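Local coordinates for protein 16S rRNA methylase (Uncultured bacterium, PDB 7JLZ) that probably methylates an adenine at N1 in the 16S ribosomal RNA of the 30S subunit, a modification linked to aminoglycoside resistance, at residues G36-K41 with K96-L101; S105-I110 with E116-I121; L135-E140 with P187-W192. All blocks are in the same frame, centred on the assembly; numbering follows the deposited sequence.

Contact 1 (G36-K41 with K96-L101); sequences GRYVYK and KLTIIL. With SO4 (sulfate ion), chain E.
With chi1 at -171°, Tyr38 swings its ring opposite its own backbone N and across to the strand, where Thr98 (chi1 -62°) holds CG2 trans to the amide nitrogen and OG1 on the flank nearest that nitrogen. The two side chains meet at about a right angle, Tyr38 OH lying 3.9 Å from Thr98 CG2. Further along the strand, Ile100 CD1 sits over one ring face, displaced toward the rim, 4.2 Å from Tyr38 CD1. The pairing illustrates how a Rossmann-like methyltransferase packs the helix that follows strand 26-31 on the central sheet: helix 37-45, reached through a short loop that ends at Gly36, the N-cap, lays Tyr38 against strand 94-100, the next strand over. The buried phenol oxygen is served by a water in the plane of the ring, 2.6 Å from Tyr38 OH. The same water accepts from Lys96 NZ and is hydrogen-bonded to Thr98 OG1, tying three side chains to one point, while Lys96 also pairs with Glu132. Next to Tyr38 in sequence, extended Arg37 reaches a sulfate, probably from the crystallisation liquor, its NH1 3.0 Å from sulfate O4, with Lys41 CE over one guanidinium face.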
loop_
_atom_site.group_PDB
_atom_site.type_symbol
_atom_site.label_atom_id
_atom_site.label_comp_id
_atom_site.label_asym_id
_atom_site.label_seq_id
_atom_site.Cartn_x
_atom_site.Cartn_y
_atom_site.Cartn_z
ATOM N N GLY A 36 -6.249 -4.826 6.458
ATOM C CA GLY A 36 -6.226 -3.480 6.973
ATOM C C GLY A 36 -5.505 -3.286 8.294
ATOM O O GLY A 36 -5.502 -2.159 8.809
ATOM N N ARG A 37 -4.886 -4.335 8.860
ATOM C CA ARG A 37 -4.149 -4.178 10.115
ATOM C C ARG A 37 -3.137 -3.041 10.034
ATOM O O ARG A 37 -3.023 -2.228 10.962
ATOM C CB ARG A 37 -3.451 -5.495 10.471
ATOM C CG ARG A 37 -2.474 -5.407 11.643
ATOM C CD ARG A 37 -1.653 -6.689 11.740
ATOM N NE ARG A 37 -0.597 -6.631 12.756
ATOM C CZ ARG A 37 -0.744 -7.019 14.022
ATOM N NH1 ARG A 37 -1.914 -7.478 14.452
ATOM N NH2 ARG A 37 0.274 -6.938 14.864
ATOM N N TYR A 38 -2.413 -2.957 8.914
ATOM C CA TYR A 38 -1.384 -1.936 8.734
ATOM C C TYR A 38 -1.965 -0.537 8.870
ATOM O O TYR A 38 -1.342 0.354 9.468
ATOM C CB TYR A 38 -0.745 -2.120 7.361
ATOM C CG TYR A 38 0.492 -1.282 7.072
ATOM C CD1 TYR A 38 1.737 -1.701 7.511
ATOM C CD2 TYR A 38 0.418 -0.115 6.325
ATOM C CE1 TYR A 38 2.868 -0.987 7.248
ATOM C CE2 TYR A 38 1.562 0.622 6.049
ATOM C CZ TYR A 38 2.785 0.176 6.518
ATOM O OH TYR A 38 3.931 0.884 6.260
ATOM N N VAL A 39 -3.164 -0.337 8.330
ATOM C CA VAL A 39 -3.815 0.971 8.403
ATOM C C VAL A 39 -4.115 1.326 9.853
ATOM O O VAL A 39 -3.779 2.418 10.333
ATOM C CB VAL A 39 -5.093 0.962 7.552
ATOM C CG1 VAL A 39 -5.875 2.271 7.764
ATOM C CG2 VAL A 39 -4.729 0.767 6.070
ATOM N N TYR A 40 -4.738 0.392 10.575
ATOM C CA TYR A 40 -5.087 0.601 11.978
ATOM C C TYR A 40 -3.850 0.858 12.835
ATOM O O TYR A 40 -3.810 1.805 13.629
ATOM C CB TYR A 40 -5.845 -0.631 12.474
ATOM C CG TYR A 40 -6.011 -0.777 13.974
ATOM C CD1 TYR A 40 -7.081 -0.196 14.639
ATOM C CD2 TYR A 40 -5.133 -1.564 14.715
ATOM C CE1 TYR A 40 -7.243 -0.363 16.018
ATOM C CE2 TYR A 40 -5.295 -1.737 16.078
ATOM C CZ TYR A 40 -6.350 -1.134 16.721
ATOM O OH TYR A 40 -6.512 -1.306 18.079
ATOM N N LYS A 41 -2.838 0.002 12.706
ATOM C CA LYS A 41 -1.657 0.140 13.543
ATOM C C LYS A 41 -0.955 1.465 13.285
ATOM O O LYS A 41 -0.550 2.157 14.225
ATOM C CB LYS A 41 -0.720 -1.039 13.298
ATOM C CG LYS A 41 -1.295 -2.372 13.763
ATOM C CD LYS A 41 -1.282 -2.493 15.290
ATOM C CE LYS A 41 -1.695 -3.889 15.766
ATOM N NZ LYS A 41 -1.547 -4.052 17.255
ATOM N N LYS A 96 2.080 9.684 0.598
ATOM C CA LYS A 96 2.811 8.427 0.601
ATOM C C LYS A 96 1.881 7.313 0.160
ATOM O O LYS A 96 0.718 7.272 0.562
ATOM C CB LYS A 96 3.397 8.096 1.974
ATOM C CG LYS A 96 4.259 6.829 1.933
ATOM C CD LYS A 96 4.773 6.394 3.286
ATOM C CE LYS A 96 5.685 5.180 3.123
ATOM N NZ LYS A 96 6.202 4.681 4.426
ATOM N N LEU A 97 2.414 6.411 -0.664
ATOM C CA LEU A 97 1.712 5.233 -1.151
ATOM C C LEU A 97 2.544 4.027 -0.755
ATOM O O LEU A 97 3.697 3.910 -1.174
ATOM C CB LEU A 97 1.535 5.280 -2.672
ATOM C CG LEU A 97 0.941 4.043 -3.334
ATOM C CD1 LEU A 97 -0.459 3.751 -2.815
ATOM C CD2 LEU A 97 0.921 4.251 -4.856
ATOM N N THR A 98 1.976 3.154 0.062
ATOM C CA THR A 98 2.653 1.919 0.446
ATOM C C THR A 98 1.941 0.742 -0.208
ATOM O O THR A 98 0.714 0.615 -0.113
ATOM C CB THR A 98 2.714 1.782 1.970
ATOM O OG1 THR A 98 3.488 2.874 2.493
ATOM C CG2 THR A 98 3.387 0.448 2.394
ATOM N N ILE A 99 2.716 -0.104 -0.892
ATOM C CA ILE A 99 2.194 -1.215 -1.668
ATOM C C ILE A 99 2.832 -2.488 -1.125
ATOM O O ILE A 99 4.027 -2.719 -1.331
ATOM C CB ILE A 99 2.490 -1.069 -3.166
ATOM C CG1 ILE A 99 2.003 0.286 -3.705
ATOM C CG2 ILE A 99 1.832 -2.204 -3.921
ATOM C CD1 ILE A 99 2.459 0.566 -5.132
ATOM N N ILE A 100 2.052 -3.306 -0.420
ATOM C CA ILE A 100 2.533 -4.587 0.081
ATOM C C ILE A 100 2.041 -5.632 -0.911
ATOM O O ILE A 100 0.889 -6.086 -0.848
ATOM C CB ILE A 100 2.057 -4.858 1.509
ATOM C CG1 ILE A 100 2.433 -3.670 2.400
ATOM C CG2 ILE A 100 2.657 -6.181 2.027
ATOM C CD1 ILE A 100 1.792 -3.684 3.771
ATOM N N LEU A 101 2.911 -6.017 -1.842
ATOM C CA LEU A 101 2.483 -6.892 -2.918
ATOM C C LEU A 101 2.126 -8.274 -2.364
ATOM O O LEU A 101 2.622 -8.679 -1.308
ATOM C CB LEU A 101 3.569 -6.989 -3.992
ATOM C CG LEU A 101 3.689 -5.731 -4.869
ATOM C CD1 LEU A 101 4.812 -5.891 -5.875
ATOM C CD2 LEU A 101 2.391 -5.447 -5.588
HETATM S S SO4 E . 0.042 -9.471 17.585
HETATM O O1 SO4 E . 0.255 -9.143 18.969
HETATM O O2 SO4 E . -0.239 -10.878 17.462
HETATM O O3 SO4 E . 1.225 -9.160 16.835
HETATM O O4 SO4 E . -1.073 -8.708 17.086
HETATM O O HOH W 1 3.880 3.274 5.207
#

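Contact 2 (S105-I110 with E116-I121); sequences SLLQSI and EKNSLI
Ser105 meets Lys117 through the aliphatic part of the lysine, Ser105 OG lying 3.5 Å from Lys117 CD. The hydroxyl itself is hydrogen-bonded to Glu84, to which Lys117 NZ is linked only by a long, weak ion pair. Ser105 also opens a type II beta turn, the worked example here of a turn docked on a helix by a side chain: it lies in the loop that leaves strand 94-100 of the Rossmann-like sheet and folds back on the helical segments that follow it. Next along, Leu106 turns inward. Its CD1 is 3.7 Å from Asn118 OD1 and 4.0 Å from Ile121 CG1, so the turn and helix 120-124 share one apolar layer. At the third turn position Leu107 adopts a positive phi of 56°, and its amide is directed at the helix: Leu107 N donates to Asn118 OD1 over 2.9 Å. On the asparagine's part, chi1 of -66° sets CG trans to its carbonyl carbon and presents OD1 to that N-H. The bond is fairly straight, at 159°, but the donor stands well above the carbonyl plane of the asparagine. Asn118 ND2, the other arm of the side-chain amide, has a weak hydrogen bond to Asn170 OD1. The turn is closed by Gln108, whose N donates to Ser105 O at 3.2 Å. Ile121 in turn reaches Leu97, Ile99 and Cys131, joining this surface to two strands. Leu107's side chain straddles two partners: CD1 packs 3.7 Å from Ile121 CD1, the two side chains crossing at about a right angle, while the other branch, CD2, lies beside the asparagine amide, 3.8 Å from Asn118 ND2.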
loop_
_atom_site.group_PDB
_atom_site.type_symbol
_atom_site.label_atom_id
_atom_site.label_comp_id
_atom_site.label_asym_id
_atom_site.label_seq_id
_atom_site.Cartn_x
_atom_site.Cartn_y
_atom_site.Cartn_z
ATOM N N SER A 105 -3.608 -7.221 -9.971
ATOM C CA SER A 105 -2.763 -7.159 -11.156
ATOM C C SER A 105 -1.622 -6.156 -11.032
ATOM O O SER A 105 -0.790 -6.080 -11.941
ATOM C CB SER A 105 -3.613 -6.807 -12.371
ATOM O OG SER A 105 -4.293 -5.586 -12.138
ATOM N N LEU A 106 -1.561 -5.385 -9.949
ATOM C CA LEU A 106 -0.586 -4.303 -9.850
ATOM C C LEU A 106 0.831 -4.863 -9.792
ATOM O O LEU A 106 1.158 -5.645 -8.891
ATOM C CB LEU A 106 -0.870 -3.455 -8.613
ATOM C CG LEU A 106 -0.060 -2.164 -8.525
ATOM C CD1 LEU A 106 -0.312 -1.296 -9.757
ATOM C CD2 LEU A 106 -0.380 -1.406 -7.251
ATOM N N LEU A 107 1.676 -4.457 -10.742
ATOM C CA LEU A 107 3.078 -4.885 -10.778
ATOM C C LEU A 107 3.187 -6.407 -10.796
ATOM O O LEU A 107 4.113 -6.991 -10.237
ATOM C CB LEU A 107 3.867 -4.295 -9.604
ATOM C CG LEU A 107 4.013 -2.768 -9.551
ATOM C CD1 LEU A 107 4.571 -2.328 -8.214
ATOM C CD2 LEU A 107 4.873 -2.243 -10.708
ATOM N N GLN A 108 2.224 -7.054 -11.458
ATOM C CA GLN A 108 2.109 -8.507 -11.386
ATOM C C GLN A 108 3.251 -9.217 -12.104
ATOM O O GLN A 108 3.661 -10.305 -11.682
ATOM C CB GLN A 108 0.768 -8.947 -11.966
ATOM C CG GLN A 108 0.453 -10.404 -11.713
ATOM C CD GLN A 108 -1.029 -10.696 -11.773
ATOM O OE1 GLN A 108 -1.568 -11.389 -10.909
ATOM N NE2 GLN A 108 -1.701 -10.172 -12.796
ATOM N N SER A 109 3.774 -8.637 -13.182
ATOM C CA SER A 109 4.801 -9.282 -13.988
ATOM C C SER A 109 5.993 -8.357 -14.181
ATOM O O SER A 109 5.830 -7.161 -14.446
ATOM C CB SER A 109 4.247 -9.699 -15.357
ATOM O OG SER A 109 5.298 -9.982 -16.266
ATOM N N ILE A 110 7.198 -8.921 -14.058
ATOM C CA ILE A 110 8.398 -8.160 -14.388
ATOM C C ILE A 110 8.724 -8.239 -15.874
ATOM O O ILE A 110 9.388 -7.337 -16.403
ATOM C CB ILE A 110 9.611 -8.635 -13.565
ATOM C CG1 ILE A 110 10.359 -9.759 -14.287
ATOM C CG2 ILE A 110 9.178 -9.104 -12.184
ATOM C CD1 ILE A 110 11.812 -9.445 -14.563
ATOM N N GLU A 116 0.088 0.666 -18.723
ATOM C CA GLU A 116 -1.162 1.399 -18.546
ATOM C C GLU A 116 -1.770 1.108 -17.180
ATOM O O GLU A 116 -2.244 2.023 -16.494
ATOM C CB GLU A 116 -2.146 1.048 -19.662
ATOM N N LYS A 117 -1.746 -0.157 -16.754
ATOM C CA LYS A 117 -2.254 -0.499 -15.428
ATOM C C LYS A 117 -1.356 0.055 -14.329
ATOM O O LYS A 117 -1.843 0.626 -13.346
ATOM C CB LYS A 117 -2.398 -2.015 -15.280
ATOM C CG LYS A 117 -3.737 -2.572 -15.733
ATOM C CD LYS A 117 -3.957 -3.978 -15.184
ATOM C CE LYS A 117 -5.176 -4.634 -15.817
ATOM N NZ LYS A 117 -6.374 -3.748 -15.790
ATOM N N ASN A 118 -0.039 -0.109 -14.473
ATOM C CA ASN A 118 0.868 0.286 -13.399
ATOM C C ASN A 118 0.986 1.799 -13.248
ATOM O O ASN A 118 1.506 2.257 -12.223
ATOM C CB ASN A 118 2.254 -0.336 -13.610
ATOM C CG ASN A 118 2.247 -1.864 -13.483
ATOM O OD1 ASN A 118 1.380 -2.452 -12.829
ATOM N ND2 ASN A 118 3.228 -2.509 -14.112
ATOM N N SER A 119 0.501 2.579 -14.223
ATOM C CA SER A 119 0.480 4.036 -14.111
ATOM C C SER A 119 -0.393 4.523 -12.959
ATOM O O SER A 119 -0.336 5.710 -12.613
ATOM C CB SER A 119 -0.011 4.661 -15.419
ATOM O OG SER A 119 -1.415 4.568 -15.537
ATOM N N LEU A 120 -1.209 3.642 -12.375
ATOM C CA LEU A 120 -1.966 3.990 -11.181
ATOM C C LEU A 120 -1.057 4.485 -10.067
ATOM O O LEU A 120 -1.436 5.387 -9.311
ATOM C CB LEU A 120 -2.761 2.770 -10.718
ATOM C CG LEU A 120 -3.503 2.869 -9.388
ATOM C CD1 LEU A 120 -4.641 3.862 -9.508
ATOM C CD2 LEU A 120 -4.022 1.505 -8.974
ATOM N N ILE A 121 0.144 3.917 -9.959
ATOM C CA ILE A 121 1.040 4.238 -8.847
ATOM C C ILE A 121 1.397 5.719 -8.852
ATOM O O ILE A 121 1.246 6.422 -7.847
ATOM C CB ILE A 121 2.297 3.353 -8.914
ATOM C CG1 ILE A 121 1.915 1.894 -8.679
ATOM C CG2 ILE A 121 3.337 3.800 -7.893
ATOM C CD1 ILE A 121 3.062 0.933 -8.927
#

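Contact 3 (L135-E140 with P187-W192); sequences LGYSQE and PIESTW. With SO4 (sulfate ion), chain E.
Tyr137 extends its ring obliquely across Ile188 and Glu189, and its hydroxyl end does most of the touching. Tyr137 OH stands 3.5 Å from Ile188 CG2, the methyl branch that chi1 of -58° places trans to the isoleucine's backbone N. Glu189 comes along the ring's edge: its CG is 4.0 Å from Tyr137 OH, and OE2 lies near the ring plane beside CE1. The carboxylate is itself turned 71° from the ring, so the two flat groups meet steeply and do not stack. What is joined here is the loop after strand 129-135 and the linker running from helix 182-185 to the final strand 205-211 of the Rossmann-like sheet; in related A1408 methyltransferases this linker is thought to take part in recognising the ribosomal target, and a similar role is plausible here. Inward, Tyr137 and Ile188 both rest on Ile100. Further along the linker, Ser190 forms an ST turn, with Trp192 N donating to Ser190 OG at 3.2 Å. That hydroxyl in turn donates to the sulfate, 2.7 Å from Ser190 OG to O2, and Thr191 N adds an almost straight bond (175°) of 2.9 Å to sulfate O3. Thr191 CG2 lies over one face of the Trp192 indole, whose edge is turned to sulfate O1 in the ring plane.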
loop_
_atom_site.group_PDB
_atom_site.type_symbol
_atom_site.label_atom_id
_atom_site.label_comp_id
_atom_site.label_asym_id
_atom_site.label_seq_id
_atom_site.Cartn_x
_atom_site.Cartn_y
_atom_site.Cartn_z
ATOM N N LEU A 135 8.273 -6.198 -0.802
ATOM C CA LEU A 135 8.372 -7.343 -1.690
ATOM C C LEU A 135 8.674 -8.600 -0.887
ATOM O O LEU A 135 9.369 -8.555 0.136
ATOM C CB LEU A 135 9.475 -7.152 -2.745
ATOM C CG LEU A 135 9.234 -6.137 -3.862
ATOM C CD1 LEU A 135 10.428 -6.067 -4.814
ATOM C CD2 LEU A 135 7.986 -6.516 -4.616
ATOM N N GLY A 136 8.143 -9.721 -1.367
ATOM C CA GLY A 136 8.459 -11.016 -0.794
ATOM C C GLY A 136 7.256 -11.911 -0.556
ATOM O O GLY A 136 7.415 -13.126 -0.396
ATOM N N TYR A 137 6.049 -11.331 -0.538
ATOM C CA TYR A 137 4.841 -12.114 -0.274
ATOM C C TYR A 137 4.310 -12.826 -1.515
ATOM O O TYR A 137 3.728 -13.911 -1.390
ATOM C CB TYR A 137 3.736 -11.225 0.303
ATOM C CG TYR A 137 3.935 -10.795 1.744
ATOM C CD1 TYR A 137 3.617 -11.644 2.798
ATOM C CD2 TYR A 137 4.427 -9.536 2.049
ATOM C CE1 TYR A 137 3.784 -11.250 4.111
ATOM C CE2 TYR A 137 4.598 -9.131 3.364
ATOM C CZ TYR A 137 4.277 -9.997 4.391
ATOM O OH TYR A 137 4.453 -9.601 5.702
ATOM N N SER A 138 4.478 -12.233 -2.703
ATOM C CA SER A 138 3.940 -12.811 -3.933
ATOM C C SER A 138 4.430 -14.242 -4.127
ATOM O O SER A 138 5.496 -14.631 -3.639
ATOM C CB SER A 138 4.337 -11.967 -5.147
ATOM O OG SER A 138 3.748 -10.684 -5.101
ATOM N N GLN A 139 3.637 -15.025 -4.867
ATOM C CA GLN A 139 3.992 -16.418 -5.124
ATOM C C GLN A 139 5.314 -16.539 -5.874
ATOM O O GLN A 139 5.990 -17.568 -5.770
ATOM C CB GLN A 139 2.872 -17.110 -5.903
ATOM N N GLU A 140 5.705 -15.501 -6.625
ATOM C CA GLU A 140 6.961 -15.521 -7.370
ATOM C C GLU A 140 8.190 -15.562 -6.468
ATOM O O GLU A 140 9.294 -15.804 -6.971
ATOM C CB GLU A 140 7.058 -14.302 -8.290
ATOM C CG GLU A 140 5.949 -14.183 -9.321
ATOM C CD GLU A 140 5.025 -13.011 -9.046
ATOM O OE1 GLU A 140 4.212 -13.101 -8.103
ATOM O OE2 GLU A 140 5.120 -11.994 -9.766
ATOM N N PRO A 187 3.424 -4.102 12.124
ATOM C CA PRO A 187 2.223 -3.455 11.584
ATOM C C PRO A 187 1.533 -4.264 10.502
ATOM O O PRO A 187 0.313 -4.151 10.344
ATOM C CB PRO A 187 2.752 -2.122 11.027
ATOM C CG PRO A 187 4.039 -1.899 11.712
ATOM C CD PRO A 187 4.618 -3.245 12.003
ATOM N N ILE A 188 2.277 -5.064 9.743
ATOM C CA ILE A 188 1.714 -5.770 8.593
ATOM C C ILE A 188 0.994 -7.044 9.029
ATOM O O ILE A 188 -0.137 -7.316 8.607
ATOM C CB ILE A 188 2.833 -6.085 7.581
ATOM C CG1 ILE A 188 3.535 -4.801 7.127
ATOM C CG2 ILE A 188 2.290 -6.879 6.400
ATOM C CD1 ILE A 188 4.865 -5.045 6.474
ATOM N N GLU A 189 1.655 -7.848 9.874
ATOM C CA GLU A 189 1.280 -9.217 10.212
ATOM C C GLU A 189 1.215 -9.361 11.724
ATOM O O GLU A 189 2.097 -8.867 12.425
ATOM C CB GLU A 189 2.347 -10.205 9.719
ATOM C CG GLU A 189 2.031 -11.049 8.518
ATOM C CD GLU A 189 3.004 -12.215 8.428
ATOM O OE1 GLU A 189 3.985 -12.218 9.199
ATOM O OE2 GLU A 189 2.790 -13.131 7.607
ATOM N N SER A 190 0.221 -10.089 12.224
ATOM C CA SER A 190 0.266 -10.521 13.614
ATOM C C SER A 190 1.476 -11.418 13.859
ATOM O O SER A 190 1.786 -12.305 13.058
ATOM C CB SER A 190 -1.014 -11.270 13.975
ATOM O OG SER A 190 -0.810 -12.064 15.115
ATOM N N THR A 191 2.160 -11.203 14.992
ATOM C CA THR A 191 3.308 -12.038 15.314
ATOM C C THR A 191 2.883 -13.450 15.697
ATOM O O THR A 191 3.584 -14.420 15.394
ATOM C CB THR A 191 4.114 -11.425 16.467
ATOM O OG1 THR A 191 4.505 -10.090 16.127
ATOM C CG2 THR A 191 5.346 -12.257 16.778
ATOM N N TRP A 192 1.737 -13.585 16.354
ATOM C CA TRP A 192 1.406 -14.821 17.045
ATOM C C TRP A 192 0.316 -15.651 16.374
ATOM O O TRP A 192 0.141 -16.817 16.753
ATOM C CB TRP A 192 1.012 -14.496 18.493
ATOM C CG TRP A 192 2.101 -13.716 19.183
ATOM C CD1 TRP A 192 2.072 -12.397 19.530
ATOM C CD2 TRP A 192 3.395 -14.202 19.558
ATOM N NE1 TRP A 192 3.262 -12.039 20.118
ATOM C CE2 TRP A 192 4.091 -13.131 20.147
ATOM C CE3 TRP A 192 4.030 -15.443 19.448
ATOM C CZ2 TRP A 192 5.391 -13.262 20.627
ATOM C CZ3 TRP A 192 5.321 -15.578 19.938
ATOM C CH2 TRP A 192 5.983 -14.494 20.525
HETATM S S SO4 E . 0.042 -9.471 17.585
HETATM O O1 SO4 E . 0.255 -9.143 18.969
HETATM O O2 SO4 E . -0.239 -10.878 17.462
HETATM O O3 SO4 E . 1.225 -9.160 16.835
HETATM O O4 SO4 E . -1.073 -8.708 17.086
#

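Contacts 1 and 3, whose centres are about 11 Å apart, meet at Ile100, which bears Tyr38 on the one hand and Tyr137 with Ile188 on the other. They also share the sulfate, bound by Arg37, Ser190 and Thr191 together with Lys186. Contact 2 lies farther off, its centre about 18 Å from that of contact 1 and about 20 Å from that of contact 3, but is joined to contact 1 through strand 94-100: Ile99 CD1 is 3.8 Å from Ile121 CG1. In class I methyltransferases the glycine-rich loop after the first sheet strand usually lines the cofactor site; here that loop runs up to Gly36, so contact 1 probably lies beside it.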